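Local coordinates for protein leucyl-tRNA synthetase (Giardia intestinalis, PDB 3PZ6) that probably attaches leucine to tRNA(Leu) at the expense of ATP and, through the CP1 editing domain that forms this chain, probably deacylates mischarged tRNA, at residues 69-73 against 144-148; 86-90 against 288-292; 92-96 against 159-164; 105-109 against 118-124; 170-174 against 208-212. The protein carries 2 engineered substitutions. The contacts are given in a common frame with arbitrary orientation. Residues are numbered along the deposited sequence.

Contact 1: residues 69-73 against 144-148; sequences QLWEN and ISEIS. Engineered in segment 144-148: S145 (natural residue Cys).
The side-chain amide of Q69 donates a hydrogen bond from NE2 to the backbone O of E146, 2.9 Å long with 153° at the hydrogen. A second, weak bond runs from Q69 NE2 to OG of S145 (3.2 Å, 135°); S145 is an engineered residue, Cys in the natural chain. To reach the strand, Q69 extends with chi1 and chi2 both t. Next to it, N73 ND2 donates to O of Q69 at 2.7 Å, and N73 N bonds to O of L70 at 3.1 Å, so a turn closes helix 61-71, and E72 is the first residue to leave helical phi/psi. The helix end thus lies against strand 143-148 of the mixed sheet, extended from S145 on (-159/165). S145 and I147 bond through their backbones to strand 105-110, whereas O of E146 points to the other edge of the strand, and Q69 covers that edge. The backbones come closest at N73 and I144, with CA atoms 6.5 Å apart. N73 ND2 lies 3.2 Å from S145 CB, N73 CB 3.8 Å from I144 CG2, and Q69 NE2 3.5 Å from I147 CD1. L70, in rotamer mt, places CD2 3.7 Å from S145 OG and packs on A108.

Contact 2: residues 86-90 against 288-292; sequences TLRPE and KQSCR
One lysine ties the loop's polar side together: K288, extended through its first three torsions (ttt) and turned at the last (p), sets NZ 3.3 Å from the backbone O of L87, a hydrogen bond, and 3.6 Å from E90 OE1, a salt bridge. The other carboxylate oxygen is taken by R88, whose NE and NH2 each lie 3.1 Å from E90 OE2, so R88, E90 and K288 form one salt-bridge network. E90 has chi1 p and chi2 m. Beneath the charges, P89 points its ring at helix 284-297, kinked where N of Q289 and S290 lack a bond to the turn before. P89 CG lies 3.8 Å from K288 O, and P89 CB 4.3 Å from R292 N and 4.4 Å from C291 CB; C291 SG approaches E90 CA at 4.1 Å. The CA pairs E90 with K288 (5.5 Å) and P89 with R292 (6.0 Å) fix the register. Segment 86-90 leaves strand 79-86 through an ST turn, R88 N donating to T86 OG1 (3.0 Å, 161°). The sequence TLRPET, which begins at T86, fits the threonine-rich segment that borders the editing pocket in leucyl-tRNA synthetases, here packed against the last helix of this chain.

Contact 3: residues 92-96 against 159-164; sequences MVGQT and APLSPY
Q95, V93 and L161 lose the most surface here, and two irregular loops meet through them. Q95 (chi1 m, chi2 t) lays its side chain across the start of segment 159-164, with CD 4.0 Å from A159 CB. Its backbone O accepts a hydrogen bond from S162 OG at 3.2 Å and lies 3.3 Å from Y164 CD2, near the plane of that ring at its edge. S162, with chi1 t, uses the same OG to accept from Y164 N (3.2 Å, 154°), which makes an ST turn that holds the tyrosine beside Q95. V93 sits where the backbones nearly touch, its CA 4.2 Å from that of S162. V93 CG2 is 3.2 Å from L161 O and 3.8 Å from P163 CD, and V93 O is 3.3 Å from P163 CD. The segment 92-96 probably continues the threonine-rich sequence that, in leucyl-tRNA synthetases, borders the editing pocket, and leads into strand 97-100; segment 159-164 links strands 156-158 and 167-171. L161 is turned by a positive phi (71/-23), which directs its side chain at the first loop: L161 CD2 lies 4.2 Å from M92 CB, and L161 CB 4.5 Å from V93 CB. At the far end, T96 CG2 approaches Y164 CE2 at 4.4 Å, while Y164 OH hydrogen-bonds S224 O and its ring packs edge-to-face with Y223.

Contact 4: residues 105-109 against 118-124; sequences RYGAY and IVSEHAA
The ring of Y109 forms the apolar centre. A124 CB lies over one face, 3.7 Å from the ring centroid and 18° off the normal, a CH-pi contact, while V119 CG2 is 3.9 Å from Y109 CD2. Y109 adopts chi1 m, which carries the ring back past G107; a CB on that glycine would come within 2.9 Å of Y109 OH. The opposite face of the sheet holds A108 and I118, with A108 CB 4.4 Å from I118 CG1; Y106 CB adds a contact of 3.8 Å to I118 CG2. Between the faces, G107 and V119 form an antiparallel hydrogen-bonded pair: G107 N to V119 O is 2.9 Å (165°), and V119 N to G107 O is 3.2 Å (156°). A108 and I118 follow as a non-hydrogen-bonded pair, CA atoms 4.6 Å apart, and I118 CA lies 3.3 Å from G107 O in a CA-H...O contact. The strand axes approach to 4.6 Å at 135°. Y106 OH hydrogen-bonds G182 O and L101 N. At the strand's end, S120 is the N-cap of helix 121-128, its OG accepting from A123 N at 3.2 Å. Outermost, R105 NH2 stays 4.3 Å from E121 OE2, too far for a salt bridge. This is a beta hairpin, strands 105-110 and 115-120, whose second strand runs directly into a helix whose A124 packs over the Y109 ring, on the face of G107 and V119.

Contact 5: residues 170-174 against 208-212; sequences LPLET and IAEKY
This is surface packing between the exit of sheet strand 167-171 and the short, weakly bonded helix 208-211, centred on one tyrosine at the helix end that P171 and E173 meet. L170 takes no part; still extended, it bonds through its backbone to C98 and V100 of the neighbouring strand 97-100. P171, the last strand residue, turns its ring toward Y212. P171 CB stands 3.9 Å from the centroid of the Y212 ring and 17° off its normal, a CH-pi contact over the face, and P171 CG comes 3.6 Å from Y212 CD2. The CA atoms of P171 and Y212, the closest pair in the register, are still 7.6 Å apart, so the side chains alone bridge the gap. P102 touches both residues from outside the two segments. L172 points its CA-to-CB bond away from the helix and packs on W99 and C197 instead. E173, two residues past the strand, has phi/psi -72/-12 and, as rotamer mt, reaches the tip of the Y212 ring (chi1 m). E173 OE2 passes 4.2 Å from I208 CD1, and E173 OE1 4.0 Å from K211 CE. Y212 OH donates a 2.7 Å hydrogen bond to E173 OE1, which lies near the ring plane at its edge.

How the contacts relate
From the N terminus, helix 61-71 opens contact 1, and residue 86 then opens contact 2, the widest loop, closed only by helix 284-297. Contact 3, within contact 2, joins the loops before strands 97-100 and 167-171. Contact 4, a local hairpin, lies inside the loops of contacts 1, 2 and 3. Contact 1 closes at strand 143-148, after contacts 2 and 3 have opened, so it crosses both. Contact 5 follows contacts 1, 3 and 4 in series, still within contact 2, and joins the end of strand 167-171 to helix 208-211. Strand 105-110 links contacts 1 and 4: I147 O lies 2.7 Å from Y106 N. Contacts 2 and 3 meet where T86 OG1 approaches M92 CE at 3.7 Å.

Contact 1: residues 69-73 against 144-148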
# COMPACT_ATOMS: atom_id res chain seq x y z
N GLN A 69 -2.01 2.91 -21.36
CA GLN A 69 -3.39 2.45 -21.48
C GLN A 69 -4.37 3.55 -21.07
O GLN A 69 -5.42 3.72 -21.69
CB GLN A 69 -3.60 1.20 -20.63
CG GLN A 69 -4.96 0.54 -20.78
CD GLN A 69 -5.30 -0.34 -19.59
OE1 GLN A 69 -4.50 -1.20 -19.17
NE2 GLN A 69 -6.49 -0.14 -19.03
N LEU A 70 -4.03 4.30 -20.02
CA LEU A 70 -4.86 5.41 -19.56
C LEU A 70 -4.89 6.55 -20.58
O LEU A 70 -5.92 7.19 -20.78
CB LEU A 70 -4.40 5.90 -18.18
CG LEU A 70 -4.54 4.92 -17.01
CD1 LEU A 70 -3.92 5.50 -15.74
CD2 LEU A 70 -5.99 4.52 -16.76
N TRP A 71 -3.74 6.80 -21.21
CA TRP A 71 -3.61 7.72 -22.33
C TRP A 71 -4.60 7.36 -23.44
O TRP A 71 -5.37 8.22 -23.89
CB TRP A 71 -2.17 7.66 -22.84
CG TRP A 71 -1.80 8.65 -23.91
CD1 TRP A 71 -2.06 8.54 -25.25
CD2 TRP A 71 -1.07 9.87 -23.73
NE1 TRP A 71 -1.54 9.63 -25.92
CE2 TRP A 71 -0.93 10.46 -25.01
CE3 TRP A 71 -0.52 10.53 -22.62
CZ2 TRP A 71 -0.27 11.68 -25.21
CZ3 TRP A 71 0.14 11.74 -22.81
CH2 TRP A 71 0.26 12.30 -24.10
N GLU A 72 -4.60 6.10 -23.85
CA GLU A 72 -5.50 5.60 -24.90
C GLU A 72 -6.95 5.43 -24.41
O GLU A 72 -7.73 4.66 -24.98
CB GLU A 72 -4.96 4.29 -25.49
N ASN A 73 -7.28 6.16 -23.35
CA ASN A 73 -8.65 6.26 -22.84
C ASN A 73 -8.96 7.72 -22.50
O ASN A 73 -9.91 8.02 -21.77
CB ASN A 73 -8.86 5.35 -21.63
CG ASN A 73 -9.02 3.89 -22.01
OD1 ASN A 73 -10.04 3.50 -22.60
ND2 ASN A 73 -8.04 3.07 -21.67
N ILE A 144 -13.16 4.64 -16.53
CA ILE A 144 -12.19 5.01 -17.56
C ILE A 144 -11.76 3.77 -18.35
O ILE A 144 -12.01 3.68 -19.55
CB ILE A 144 -10.94 5.71 -16.97
CG1 ILE A 144 -11.36 6.93 -16.16
CG2 ILE A 144 -9.97 6.10 -18.08
CD1 ILE A 144 -10.32 7.36 -15.14
N SER A 145 -11.10 2.84 -17.67
CA SER A 145 -10.70 1.57 -18.25
C SER A 145 -10.45 0.54 -17.16
O SER A 145 -10.34 0.88 -15.97
CB SER A 145 -9.46 1.72 -19.15
OG SER A 145 -8.37 2.35 -18.49
N GLU A 146 -10.38 -0.72 -17.57
CA GLU A 146 -10.23 -1.84 -16.65
C GLU A 146 -8.74 -2.09 -16.42
O GLU A 146 -7.94 -1.98 -17.35
CB GLU A 146 -10.89 -3.07 -17.26
CG GLU A 146 -11.21 -4.18 -16.30
CD GLU A 146 -11.89 -5.34 -16.99
OE1 GLU A 146 -13.10 -5.23 -17.29
OE2 GLU A 146 -11.23 -6.37 -17.22
N ILE A 147 -8.38 -2.40 -15.18
CA ILE A 147 -7.00 -2.74 -14.83
C ILE A 147 -6.98 -4.10 -14.15
O ILE A 147 -7.64 -4.30 -13.13
CB ILE A 147 -6.36 -1.67 -13.88
CG1 ILE A 147 -6.45 -0.26 -14.47
CG2 ILE A 147 -4.92 -2.04 -13.55
CD1 ILE A 147 -5.52 0.02 -15.66
N SER A 148 -6.22 -5.05 -14.70
CA SER A 148 -6.07 -6.35 -14.05
C SER A 148 -4.97 -6.32 -12.98
O SER A 148 -4.09 -5.46 -13.01
CB SER A 148 -5.81 -7.47 -15.07
OG SER A 148 -4.60 -7.27 -15.78

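Contact 2: residues 86-90 against 288-292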
# COMPACT_ATOMS: atom_id res chain seq x y z
N THR A 86 -7.57 0.81 5.07
CA THR A 86 -6.92 0.46 6.32
C THR A 86 -7.73 0.96 7.51
O THR A 86 -8.40 2.00 7.44
CB THR A 86 -5.45 0.99 6.41
OG1 THR A 86 -4.85 0.58 7.64
CG2 THR A 86 -5.40 2.51 6.32
N LEU A 87 -7.68 0.20 8.59
CA LEU A 87 -8.30 0.60 9.84
C LEU A 87 -7.23 1.08 10.82
O LEU A 87 -7.54 1.48 11.94
CB LEU A 87 -9.07 -0.58 10.44
CG LEU A 87 -10.38 -0.99 9.75
CD1 LEU A 87 -10.86 -2.34 10.28
CD2 LEU A 87 -11.46 0.08 9.91
N ARG A 88 -5.97 1.04 10.38
CA ARG A 88 -4.83 1.32 11.25
C ARG A 88 -3.91 2.39 10.66
O ARG A 88 -2.80 2.07 10.24
CB ARG A 88 -4.03 0.05 11.52
CG ARG A 88 -4.82 -1.10 12.13
CD ARG A 88 -3.87 -2.10 12.76
NE ARG A 88 -3.17 -1.50 13.89
CZ ARG A 88 -2.13 -2.03 14.52
NH1 ARG A 88 -1.63 -3.21 14.15
NH2 ARG A 88 -1.58 -1.38 15.54
N PRO A 89 -4.36 3.66 10.65
CA PRO A 89 -3.59 4.74 10.03
C PRO A 89 -2.26 5.05 10.74
O PRO A 89 -1.38 5.67 10.14
CB PRO A 89 -4.53 5.94 10.12
CG PRO A 89 -5.39 5.65 11.29
CD PRO A 89 -5.60 4.17 11.27
N GLU A 90 -2.13 4.63 11.99
CA GLU A 90 -0.89 4.87 12.75
C GLU A 90 0.28 3.99 12.28
O GLU A 90 1.44 4.33 12.50
CB GLU A 90 -1.14 4.70 14.27
CG GLU A 90 -1.24 3.26 14.77
CD GLU A 90 -2.57 2.57 14.48
OE1 GLU A 90 -3.47 3.18 13.84
OE2 GLU A 90 -2.73 1.40 14.90
N LYS A 288 -3.89 7.84 17.21
CA LYS A 288 -4.62 7.13 16.17
C LYS A 288 -5.53 8.10 15.41
O LYS A 288 -5.48 8.17 14.19
CB LYS A 288 -5.43 5.98 16.77
CG LYS A 288 -5.98 4.97 15.77
CD LYS A 288 -6.80 3.90 16.48
CE LYS A 288 -7.48 2.96 15.49
NZ LYS A 288 -6.58 1.87 15.05
N GLN A 289 -6.34 8.85 16.16
CA GLN A 289 -7.19 9.89 15.57
C GLN A 289 -6.38 11.01 14.92
O GLN A 289 -6.85 11.66 13.99
CB GLN A 289 -8.14 10.47 16.63
N SER A 290 -5.17 11.23 15.42
CA SER A 290 -4.31 12.31 14.95
C SER A 290 -3.68 12.01 13.61
O SER A 290 -3.58 12.91 12.77
CB SER A 290 -3.21 12.59 15.97
OG SER A 290 -3.77 13.01 17.20
N CYS A 291 -3.24 10.77 13.42
CA CYS A 291 -2.66 10.33 12.15
C CYS A 291 -3.69 10.38 11.04
O CYS A 291 -3.37 10.72 9.90
CB CYS A 291 -2.06 8.92 12.28
SG CYS A 291 -0.29 8.91 12.64
N ARG A 292 -4.93 10.05 11.38
CA ARG A 292 -6.06 10.19 10.47
C ARG A 292 -6.14 11.61 9.92
O ARG A 292 -6.13 11.81 8.70
CB ARG A 292 -7.37 9.82 11.18
CG ARG A 292 -8.58 9.73 10.25
CD ARG A 292 -9.90 9.86 10.99
NE ARG A 292 -11.00 10.15 10.07
CZ ARG A 292 -11.31 11.37 9.61
NH1 ARG A 292 -10.60 12.44 9.97
NH2 ARG A 292 -12.33 11.52 8.77

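Contact 3: residues 92-96 against 159-164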
# COMPACT_ATOMS: atom_id res chain seq x y z
N MET A 92 0.94 3.46 9.18
CA MET A 92 1.25 3.89 7.81
C MET A 92 2.70 4.28 7.54
O MET A 92 3.16 4.24 6.39
CB MET A 92 0.28 4.99 7.35
CG MET A 92 -1.12 4.49 6.95
SD MET A 92 -1.11 3.06 5.83
CE MET A 92 -1.45 1.73 6.98
N VAL A 93 3.44 4.64 8.58
CA VAL A 93 4.85 4.97 8.43
C VAL A 93 5.73 3.71 8.31
O VAL A 93 6.93 3.81 8.04
CB VAL A 93 5.32 5.92 9.57
CG1 VAL A 93 5.04 5.32 10.94
CG2 VAL A 93 6.80 6.29 9.42
N GLY A 94 5.14 2.54 8.50
CA GLY A 94 5.87 1.27 8.46
C GLY A 94 5.69 0.44 7.20
O GLY A 94 6.15 -0.71 7.13
N GLN A 95 5.03 1.01 6.20
CA GLN A 95 4.79 0.34 4.91
C GLN A 95 6.06 -0.06 4.17
O GLN A 95 6.92 0.78 3.89
CB GLN A 95 3.97 1.24 4.00
CG GLN A 95 2.53 1.40 4.41
CD GLN A 95 1.88 2.48 3.62
OE1 GLN A 95 2.11 3.67 3.85
NE2 GLN A 95 1.08 2.09 2.64
N THR A 96 6.14 -1.34 3.82
CA THR A 96 7.26 -1.87 3.05
C THR A 96 6.85 -2.18 1.60
O THR A 96 7.71 -2.32 0.72
CB THR A 96 7.75 -3.18 3.66
OG1 THR A 96 6.66 -4.09 3.71
CG2 THR A 96 8.29 -2.95 5.06
N ALA A 159 4.32 5.82 -1.17
CA ALA A 159 3.47 5.56 -0.01
C ALA A 159 3.51 6.70 0.99
O ALA A 159 4.58 7.08 1.46
CB ALA A 159 3.86 4.26 0.66
N PRO A 160 2.34 7.25 1.32
CA PRO A 160 2.31 8.33 2.29
C PRO A 160 2.90 7.93 3.65
O PRO A 160 2.73 6.78 4.08
CB PRO A 160 0.82 8.64 2.42
CG PRO A 160 0.13 7.45 1.93
CD PRO A 160 0.99 6.85 0.89
N LEU A 161 3.59 8.88 4.28
CA LEU A 161 4.16 8.76 5.64
C LEU A 161 5.35 7.82 5.78
O LEU A 161 6.14 7.96 6.72
CB LEU A 161 3.07 8.44 6.66
CG LEU A 161 2.34 9.60 7.36
CD1 LEU A 161 2.21 10.86 6.50
CD2 LEU A 161 0.99 9.13 7.86
N SER A 162 5.47 6.87 4.86
CA SER A 162 6.63 5.98 4.79
C SER A 162 7.92 6.75 4.46
O SER A 162 7.90 7.67 3.63
CB SER A 162 6.38 4.89 3.75
OG SER A 162 7.44 3.96 3.71
N PRO A 163 9.03 6.42 5.14
CA PRO A 163 10.34 6.97 4.78
C PRO A 163 10.88 6.40 3.47
O PRO A 163 11.85 6.92 2.93
CB PRO A 163 11.24 6.54 5.94
CG PRO A 163 10.54 5.39 6.56
CD PRO A 163 9.09 5.68 6.41
N TYR A 164 10.27 5.32 2.98
CA TYR A 164 10.69 4.74 1.70
C TYR A 164 10.22 5.62 0.54
O TYR A 164 9.06 6.01 0.49
CB TYR A 164 10.15 3.32 1.56
CG TYR A 164 10.81 2.32 2.49
CD1 TYR A 164 12.19 2.14 2.48
CD2 TYR A 164 10.05 1.56 3.38
CE1 TYR A 164 12.81 1.22 3.33
CE2 TYR A 164 10.65 0.63 4.23
CZ TYR A 164 12.04 0.47 4.20
OH TYR A 164 12.65 -0.45 5.04

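Contact 4: residues 105-109 against 118-124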
# COMPACT_ATOMS: atom_id res chain seq x y z
N ARG A 105 -9.80 -8.24 -10.78
CA ARG A 105 -10.17 -7.27 -11.80
C ARG A 105 -10.44 -5.93 -11.12
O ARG A 105 -11.40 -5.79 -10.36
CB ARG A 105 -11.39 -7.74 -12.57
CG ARG A 105 -11.56 -7.06 -13.92
CD ARG A 105 -12.64 -7.72 -14.76
NE ARG A 105 -13.99 -7.40 -14.30
CZ ARG A 105 -15.09 -7.53 -15.05
NH1 ARG A 105 -15.00 -7.96 -16.31
NH2 ARG A 105 -16.28 -7.22 -14.55
N TYR A 106 -9.59 -4.95 -11.39
CA TYR A 106 -9.74 -3.62 -10.85
C TYR A 106 -10.18 -2.68 -11.97
O TYR A 106 -10.19 -3.06 -13.14
CB TYR A 106 -8.42 -3.15 -10.22
CG TYR A 106 -7.93 -4.05 -9.11
CD1 TYR A 106 -8.33 -3.83 -7.79
CD2 TYR A 106 -7.09 -5.13 -9.37
CE1 TYR A 106 -7.90 -4.65 -6.76
CE2 TYR A 106 -6.65 -5.96 -8.35
CZ TYR A 106 -7.06 -5.72 -7.05
OH TYR A 106 -6.63 -6.54 -6.03
N GLY A 107 -10.57 -1.47 -11.61
CA GLY A 107 -10.97 -0.49 -12.60
C GLY A 107 -10.38 0.87 -12.28
O GLY A 107 -10.14 1.18 -11.11
N ALA A 108 -10.15 1.66 -13.32
CA ALA A 108 -9.69 3.03 -13.16
C ALA A 108 -10.88 3.99 -13.24
O ALA A 108 -11.66 3.94 -14.19
CB ALA A 108 -8.65 3.37 -14.22
N TYR A 109 -11.02 4.84 -12.23
CA TYR A 109 -12.15 5.77 -12.14
C TYR A 109 -11.67 7.18 -11.85
O TYR A 109 -10.54 7.38 -11.39
CB TYR A 109 -13.11 5.35 -11.03
CG TYR A 109 -13.61 3.93 -11.11
CD1 TYR A 109 -14.82 3.62 -11.74
CD2 TYR A 109 -12.90 2.89 -10.52
CE1 TYR A 109 -15.29 2.31 -11.81
CE2 TYR A 109 -13.36 1.58 -10.58
CZ TYR A 109 -14.55 1.29 -11.22
OH TYR A 109 -14.99 -0.00 -11.27
N ILE A 118 -7.56 3.66 -8.62
CA ILE A 118 -7.74 2.29 -9.07
C ILE A 118 -8.20 1.47 -7.88
O ILE A 118 -7.51 1.39 -6.86
CB ILE A 118 -6.45 1.70 -9.68
CG1 ILE A 118 -5.99 2.56 -10.86
CG2 ILE A 118 -6.69 0.26 -10.14
CD1 ILE A 118 -4.56 2.32 -11.27
N VAL A 119 -9.39 0.88 -8.01
CA VAL A 119 -10.01 0.08 -6.95
C VAL A 119 -10.79 -1.08 -7.56
O VAL A 119 -10.93 -1.18 -8.78
CB VAL A 119 -10.97 0.91 -6.05
CG1 VAL A 119 -10.20 1.69 -5.01
CG2 VAL A 119 -11.84 1.84 -6.89
N SER A 120 -11.31 -1.94 -6.69
CA SER A 120 -12.29 -2.94 -7.08
C SER A 120 -13.61 -2.23 -7.39
O SER A 120 -13.85 -1.12 -6.89
CB SER A 120 -12.51 -3.94 -5.95
OG SER A 120 -13.10 -3.32 -4.82
N GLU A 121 -14.44 -2.86 -8.22
CA GLU A 121 -15.75 -2.34 -8.58
C GLU A 121 -16.64 -2.23 -7.34
O GLU A 121 -17.39 -1.26 -7.19
CB GLU A 121 -16.41 -3.23 -9.63
CG GLU A 121 -17.58 -2.57 -10.35
CD GLU A 121 -18.31 -3.52 -11.29
OE1 GLU A 121 -19.44 -3.93 -10.95
OE2 GLU A 121 -17.75 -3.86 -12.35
N HIS A 122 -16.53 -3.22 -6.46
CA HIS A 122 -17.20 -3.21 -5.17
C HIS A 122 -16.95 -1.91 -4.41
O HIS A 122 -17.89 -1.30 -3.90
CB HIS A 122 -16.73 -4.41 -4.34
CG HIS A 122 -17.45 -4.57 -3.04
ND1 HIS A 122 -17.00 -4.02 -1.86
CD2 HIS A 122 -18.60 -5.23 -2.74
CE1 HIS A 122 -17.83 -4.33 -0.88
NE2 HIS A 122 -18.81 -5.06 -1.39
N ALA A 123 -15.68 -1.50 -4.34
CA ALA A 123 -15.29 -0.28 -3.64
C ALA A 123 -15.81 0.97 -4.33
O ALA A 123 -16.28 1.89 -3.67
CB ALA A 123 -13.78 -0.21 -3.48
N ALA A 124 -15.73 0.99 -5.66
CA ALA A 124 -16.18 2.13 -6.48
C ALA A 124 -17.68 2.35 -6.38
O ALA A 124 -18.15 3.49 -6.36
CB ALA A 124 -15.76 1.95 -7.92

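Contact 5: residues 170-174 against 208-212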
# COMPACT_ATOMS: atom_id res chain seq x y z
N LEU A 170 2.79 -5.92 -4.52
CA LEU A 170 3.15 -7.32 -4.43
C LEU A 170 1.92 -8.25 -4.37
O LEU A 170 0.80 -7.79 -4.09
CB LEU A 170 4.08 -7.55 -3.24
CG LEU A 170 5.41 -6.80 -3.22
CD1 LEU A 170 6.24 -7.33 -2.06
CD2 LEU A 170 6.19 -6.95 -4.53
N PRO A 171 2.12 -9.55 -4.65
CA PRO A 171 1.02 -10.50 -4.73
C PRO A 171 0.55 -11.05 -3.38
O PRO A 171 1.35 -11.60 -2.62
CB PRO A 171 1.60 -11.62 -5.61
CG PRO A 171 3.03 -11.59 -5.35
CD PRO A 171 3.40 -10.16 -5.05
N LEU A 172 -0.73 -10.89 -3.10
CA LEU A 172 -1.37 -11.57 -1.98
C LEU A 172 -2.54 -12.40 -2.49
O LEU A 172 -3.56 -11.86 -2.90
CB LEU A 172 -1.80 -10.59 -0.90
CG LEU A 172 -2.26 -11.20 0.44
CD1 LEU A 172 -1.15 -12.01 1.13
CD2 LEU A 172 -2.80 -10.13 1.37
N GLU A 173 -2.39 -13.71 -2.46
CA GLU A 173 -3.35 -14.64 -3.07
C GLU A 173 -4.67 -14.78 -2.31
O GLU A 173 -5.63 -15.35 -2.85
CB GLU A 173 -2.72 -16.02 -3.24
CG GLU A 173 -1.62 -16.06 -4.28
CD GLU A 173 -0.81 -17.35 -4.24
OE1 GLU A 173 -0.32 -17.77 -5.31
OE2 GLU A 173 -0.65 -17.94 -3.14
N THR A 174 -4.73 -14.26 -1.09
CA THR A 174 -5.90 -14.41 -0.23
C THR A 174 -6.78 -13.15 -0.16
O THR A 174 -7.73 -13.10 0.62
CB THR A 174 -5.50 -14.83 1.20
OG1 THR A 174 -4.72 -13.80 1.81
CG2 THR A 174 -4.71 -16.14 1.19
N ILE A 208 7.48 -19.20 -4.93
CA ILE A 208 6.43 -18.20 -5.08
C ILE A 208 6.91 -16.87 -5.66
O ILE A 208 6.16 -16.20 -6.36
CB ILE A 208 5.62 -18.00 -3.76
CG1 ILE A 208 4.29 -17.29 -4.04
CG2 ILE A 208 6.47 -17.32 -2.70
CD1 ILE A 208 3.43 -17.04 -2.82
N ALA A 209 8.15 -16.49 -5.37
CA ALA A 209 8.73 -15.28 -5.94
C ALA A 209 8.92 -15.40 -7.46
O ALA A 209 8.62 -14.46 -8.21
CB ALA A 209 10.02 -14.92 -5.26
N GLU A 210 9.40 -16.57 -7.90
CA GLU A 210 9.65 -16.83 -9.32
C GLU A 210 8.35 -16.87 -10.09
O GLU A 210 8.27 -16.33 -11.19
CB GLU A 210 10.35 -18.17 -9.53
CG GLU A 210 11.43 -18.53 -8.52
CD GLU A 210 12.16 -19.83 -8.88
OE1 GLU A 210 12.15 -20.76 -8.04
OE2 GLU A 210 12.74 -19.90 -9.98
N LYS A 211 7.35 -17.52 -9.50
CA LYS A 211 6.02 -17.66 -10.09
C LYS A 211 5.42 -16.32 -10.53
O LYS A 211 4.72 -16.27 -11.53
CB LYS A 211 5.07 -18.37 -9.11
CG LYS A 211 3.60 -18.32 -9.53
CD LYS A 211 2.71 -19.09 -8.59
CE LYS A 211 1.24 -18.75 -8.81
NZ LYS A 211 0.76 -19.00 -10.21
N TYR A 212 5.70 -15.26 -9.79
CA TYR A 212 5.16 -13.93 -10.09
C TYR A 212 6.21 -12.97 -10.66
O TYR A 212 5.92 -11.78 -10.86
CB TYR A 212 4.49 -13.32 -8.85
CG TYR A 212 3.22 -14.02 -8.43
CD1 TYR A 212 2.11 -14.03 -9.27
CD2 TYR A 212 3.13 -14.68 -7.20
CE1 TYR A 212 0.94 -14.66 -8.91
CE2 TYR A 212 1.96 -15.33 -6.82
CZ TYR A 212 0.86 -15.31 -7.69
OH TYR A 212 -0.32 -15.95 -7.35